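Local structure of small ribosomal subunit biogenesis GTPase RsgA (Thermotoga maritima, 1U0L) at residues A[161-166]-A[187-192]. The protein is a circularly permuted, zinc-binding GTPase that probably hydrolyses GTP slowly and assists late maturation of the 30S ribosomal subunit. Numbering follows the deposited sequence.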
ATOM      1  N   GLU A 161     -19.355   0.732  -1.996  1.00 34.22           N
ATOM      2  CA  GLU A 161     -19.561   0.334  -3.376  1.00 33.98           C
ATOM      3  C   GLU A 161     -18.586   1.079  -4.296  1.00 33.43           C
ATOM      4  O   GLU A 161     -18.035   0.497  -5.228  1.00 33.05           O
ATOM      5  CB  GLU A 161     -21.020   0.577  -3.776  1.00 30.07           C
ATOM      6  CG  GLU A 161     -21.732  -0.680  -4.289  1.00 34.21           C
ATOM      7  CD  GLU A 161     -21.434  -1.950  -3.460  1.00 39.24           C
ATOM      8  OE1 GLU A 161     -21.807  -2.003  -2.265  1.00 41.41           O
ATOM      9  OE2 GLU A 161     -20.823  -2.900  -4.011  1.00 40.32           O
ATOM     10  N   GLU A 162     -18.348   2.355  -4.011  1.00 27.15           N
ATOM     11  CA  GLU A 162     -17.421   3.131  -4.814  1.00 27.70           C
ATOM     12  C   GLU A 162     -16.010   2.613  -4.588  1.00 27.24           C
ATOM     13  O   GLU A 162     -15.188   2.651  -5.490  1.00 28.72           O
ATOM     14  CB  GLU A 162     -17.443   4.615  -4.437  1.00 46.57           C
ATOM     15  CG  GLU A 162     -16.474   5.446  -5.282  1.00 52.82           C
ATOM     16  CD  GLU A 162     -16.283   6.880  -4.795  1.00 58.59           C
ATOM     17  OE1 GLU A 162     -17.266   7.511  -4.343  1.00 61.29           O
ATOM     18  OE2 GLU A 162     -15.142   7.394  -4.886  1.00 62.37           O
ATOM     19  N   LEU A 163     -15.724   2.146  -3.377  1.00 34.30           N
ATOM     20  CA  LEU A 163     -14.391   1.653  -3.068  1.00 32.22           C
ATOM     21  C   LEU A 163     -14.169   0.280  -3.679  1.00 33.97           C
ATOM     22  O   LEU A 163     -13.041  -0.084  -4.019  1.00 34.02           O
ATOM     23  CB  LEU A 163     -14.170   1.597  -1.555  1.00 18.80           C
ATOM     24  CG  LEU A 163     -12.804   1.062  -1.090  1.00 15.68           C
ATOM     25  CD1 LEU A 163     -11.706   2.011  -1.559  1.00 12.03           C
ATOM     26  CD2 LEU A 163     -12.779   0.902   0.424  1.00 13.81           C
ATOM     27  N   LYS A 164     -15.243  -0.491  -3.810  1.00 38.63           N
ATOM     28  CA  LYS A 164     -15.142  -1.811  -4.416  1.00 40.12           C
ATOM     29  C   LYS A 164     -14.637  -1.594  -5.831  1.00 41.82           C
ATOM     30  O   LYS A 164     -13.929  -2.426  -6.392  1.00 43.51           O
ATOM     31  CB  LYS A 164     -16.508  -2.482  -4.476  1.00 33.04           C
ATOM     32  CG  LYS A 164     -16.797  -3.440  -3.347  1.00 34.07           C
ATOM     33  CD  LYS A 164     -18.260  -3.854  -3.386  1.00 33.60           C
ATOM     34  CE  LYS A 164     -18.628  -4.714  -2.201  1.00 33.69           C
ATOM     35  NZ  LYS A 164     -20.106  -4.795  -2.070  1.00 33.71           N
ATOM     36  N   GLU A 165     -14.992  -0.452  -6.400  1.00 40.38           N
ATOM     37  CA  GLU A 165     -14.572  -0.153  -7.749  1.00 40.30           C
ATOM     38  C   GLU A 165     -13.061  -0.099  -7.942  1.00 39.90           C
ATOM     39  O   GLU A 165     -12.586  -0.417  -9.021  1.00 43.98           O
ATOM     40  CB  GLU A 165     -15.210   1.146  -8.230  1.00 47.14           C
ATOM     41  CG  GLU A 165     -15.644   1.054  -9.667  1.00 54.13           C
ATOM     42  CD  GLU A 165     -16.409  -0.237  -9.942  1.00 58.96           C
ATOM     43  OE1 GLU A 165     -17.505  -0.410  -9.360  1.00 59.79           O
ATOM     44  OE2 GLU A 165     -15.907  -1.079 -10.731  1.00 60.52           O
ATOM     45  N   TYR A 166     -12.300   0.293  -6.923  1.00 37.97           N
ATOM     46  CA  TYR A 166     -10.845   0.352  -7.074  1.00 36.78           C
ATOM     47  C   TYR A 166     -10.178  -0.962  -6.746  1.00 39.51           C
ATOM     48  O   TYR A 166      -9.085  -1.240  -7.232  1.00 42.54           O
ATOM     49  CB  TYR A 166     -10.189   1.386  -6.156  1.00 23.74           C
ATOM     50  CG  TYR A 166     -10.576   2.808  -6.379  1.00 17.29           C
ATOM     51  CD1 TYR A 166     -11.765   3.311  -5.866  1.00 15.97           C
ATOM     52  CD2 TYR A 166      -9.766   3.656  -7.121  1.00 15.99           C
ATOM     53  CE1 TYR A 166     -12.139   4.630  -6.093  1.00 15.36           C
ATOM     54  CE2 TYR A 166     -10.132   4.974  -7.360  1.00 13.67           C
ATOM     55  CZ  TYR A 166     -11.322   5.449  -6.844  1.00 13.91           C
ATOM     56  OH  TYR A 166     -11.716   6.731  -7.100  1.00 16.53           O
ATOM     57  N   ASN A 187     -14.600  -5.978   6.020  1.00 37.83           N
ATOM     58  CA  ASN A 187     -15.795  -6.775   6.244  1.00 36.86           C
ATOM     59  C   ASN A 187     -17.019  -6.143   5.614  1.00 35.16           C
ATOM     60  O   ASN A 187     -17.984  -6.830   5.303  1.00 36.12           O
ATOM     61  CB  ASN A 187     -16.020  -6.993   7.738  1.00 37.86           C
ATOM     62  CG  ASN A 187     -17.047  -8.074   8.013  1.00 39.90           C
ATOM     63  OD1 ASN A 187     -18.246  -7.850   7.880  1.00 39.57           O
ATOM     64  ND2 ASN A 187     -16.573  -9.262   8.379  1.00 40.47           N
ATOM     65  N   ALA A 188     -16.977  -4.830   5.431  1.00 24.65           N
ATOM     66  CA  ALA A 188     -18.084  -4.111   4.812  1.00 24.67           C
ATOM     67  C   ALA A 188     -18.083  -4.375   3.302  1.00 25.67           C
ATOM     68  O   ALA A 188     -19.141  -4.413   2.661  1.00 25.15           O
ATOM     69  CB  ALA A 188     -17.948  -2.606   5.084  1.00 20.45           C
ATOM     70  N   ILE A 189     -16.884  -4.563   2.751  1.00 30.22           N
ATOM     71  CA  ILE A 189     -16.690  -4.816   1.325  1.00 31.65           C
ATOM     72  C   ILE A 189     -17.027  -6.252   0.957  1.00 32.53           C
ATOM     73  O   ILE A 189     -17.559  -6.527  -0.124  1.00 32.21           O
ATOM     74  CB  ILE A 189     -15.232  -4.571   0.917  1.00 38.49           C
ATOM     75  CG1 ILE A 189     -14.803  -3.158   1.320  1.00 39.73           C
ATOM     76  CG2 ILE A 189     -15.084  -4.751  -0.578  1.00 38.68           C
ATOM     77  CD1 ILE A 189     -13.301  -2.926   1.250  1.00 36.98           C
ATOM     78  N   ASN A 190     -16.705  -7.167   1.863  1.00 37.54           N
ATOM     79  CA  ASN A 190     -16.958  -8.586   1.651  1.00 37.81           C
ATOM     80  C   ASN A 190     -17.242  -9.272   2.973  1.00 37.90           C
ATOM     81  O   ASN A 190     -16.332  -9.825   3.587  1.00 38.63           O
ATOM     82  CB  ASN A 190     -15.733  -9.251   1.029  1.00 35.55           C
ATOM     83  CG  ASN A 190     -15.940  -9.632  -0.415  1.00 36.50           C
ATOM     84  OD1 ASN A 190     -15.282 -10.557  -0.922  1.00 36.99           O
ATOM     85  ND2 ASN A 190     -16.841  -8.924  -1.097  1.00 34.10           N
ATOM     86  N   PRO A 191     -18.500  -9.255   3.431  1.00 37.34           N
ATOM     87  CA  PRO A 191     -18.841  -9.902   4.702  1.00 38.35           C
ATOM     88  C   PRO A 191     -18.074 -11.205   4.900  1.00 39.98           C
ATOM     89  O   PRO A 191     -18.080 -12.070   4.027  1.00 41.09           O
ATOM     90  CB  PRO A 191     -20.341 -10.117   4.572  1.00 30.97           C
ATOM     91  CG  PRO A 191     -20.767  -8.853   3.888  1.00 30.10           C
ATOM     92  CD  PRO A 191     -19.703  -8.682   2.799  1.00 30.83           C
ATOM     93  N   GLY A 192     -17.399 -11.329   6.038  1.00 42.26           N
ATOM     94  CA  GLY A 192     -16.630 -12.531   6.311  1.00 43.16           C
ATOM     95  C   GLY A 192     -15.128 -12.303   6.367  1.00 45.33           C
ATOM     96  O   GLY A 192     -14.448 -12.848   7.236  1.00 45.88           O
TER
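Leu163 and Lys164, on neighbouring positions of helix 160-167, both close on Ile189 in the last turn of helix 182-189. Leu163 comes first, pointing toward the other helix: with CG anti to the backbone N (chi1 179°), its CD2 methyl meets CD1 of Ile189 at 4.0 Å, the two side chains crossing at about a right angle. Val121 and Val150, from two parallel strands of the central sheet, also touch this leucine, so the joint between the two helices lies against the sheet. This is the P-loop GTPase fold in circularly permuted form: helix 182-189 is the one that follows the phosphate-binding loop, and the GDP is about 10 Å from the Leu163 side chain. Lys164 is next, its chain extended beyond CG and sliding past Ile189 in the opposite direction. Its CG packs on the CG2 branch of Ile189 at 3.5 Å, while CE passes near the carbonyl O of Ile189. That oxygen accepts a hydrogen bond from Asn190 ND2, 2.7 Å away and tilted 29° from the carbonyl plane, where the chain leaves the helix. The ammonium end of Lys164 turns back to the carboxylate of Glu161, one turn earlier, in a salt bridge whose exact geometry is uncertain. Cut back to an alanine, Lys164 would lose the methylenes that pack on CG2 of Ile189, which would probably open a gap beside that branch and leave the carboxylate of Glu161 without this ammonium partner. Phe221 touches both Lys164 and Ile189.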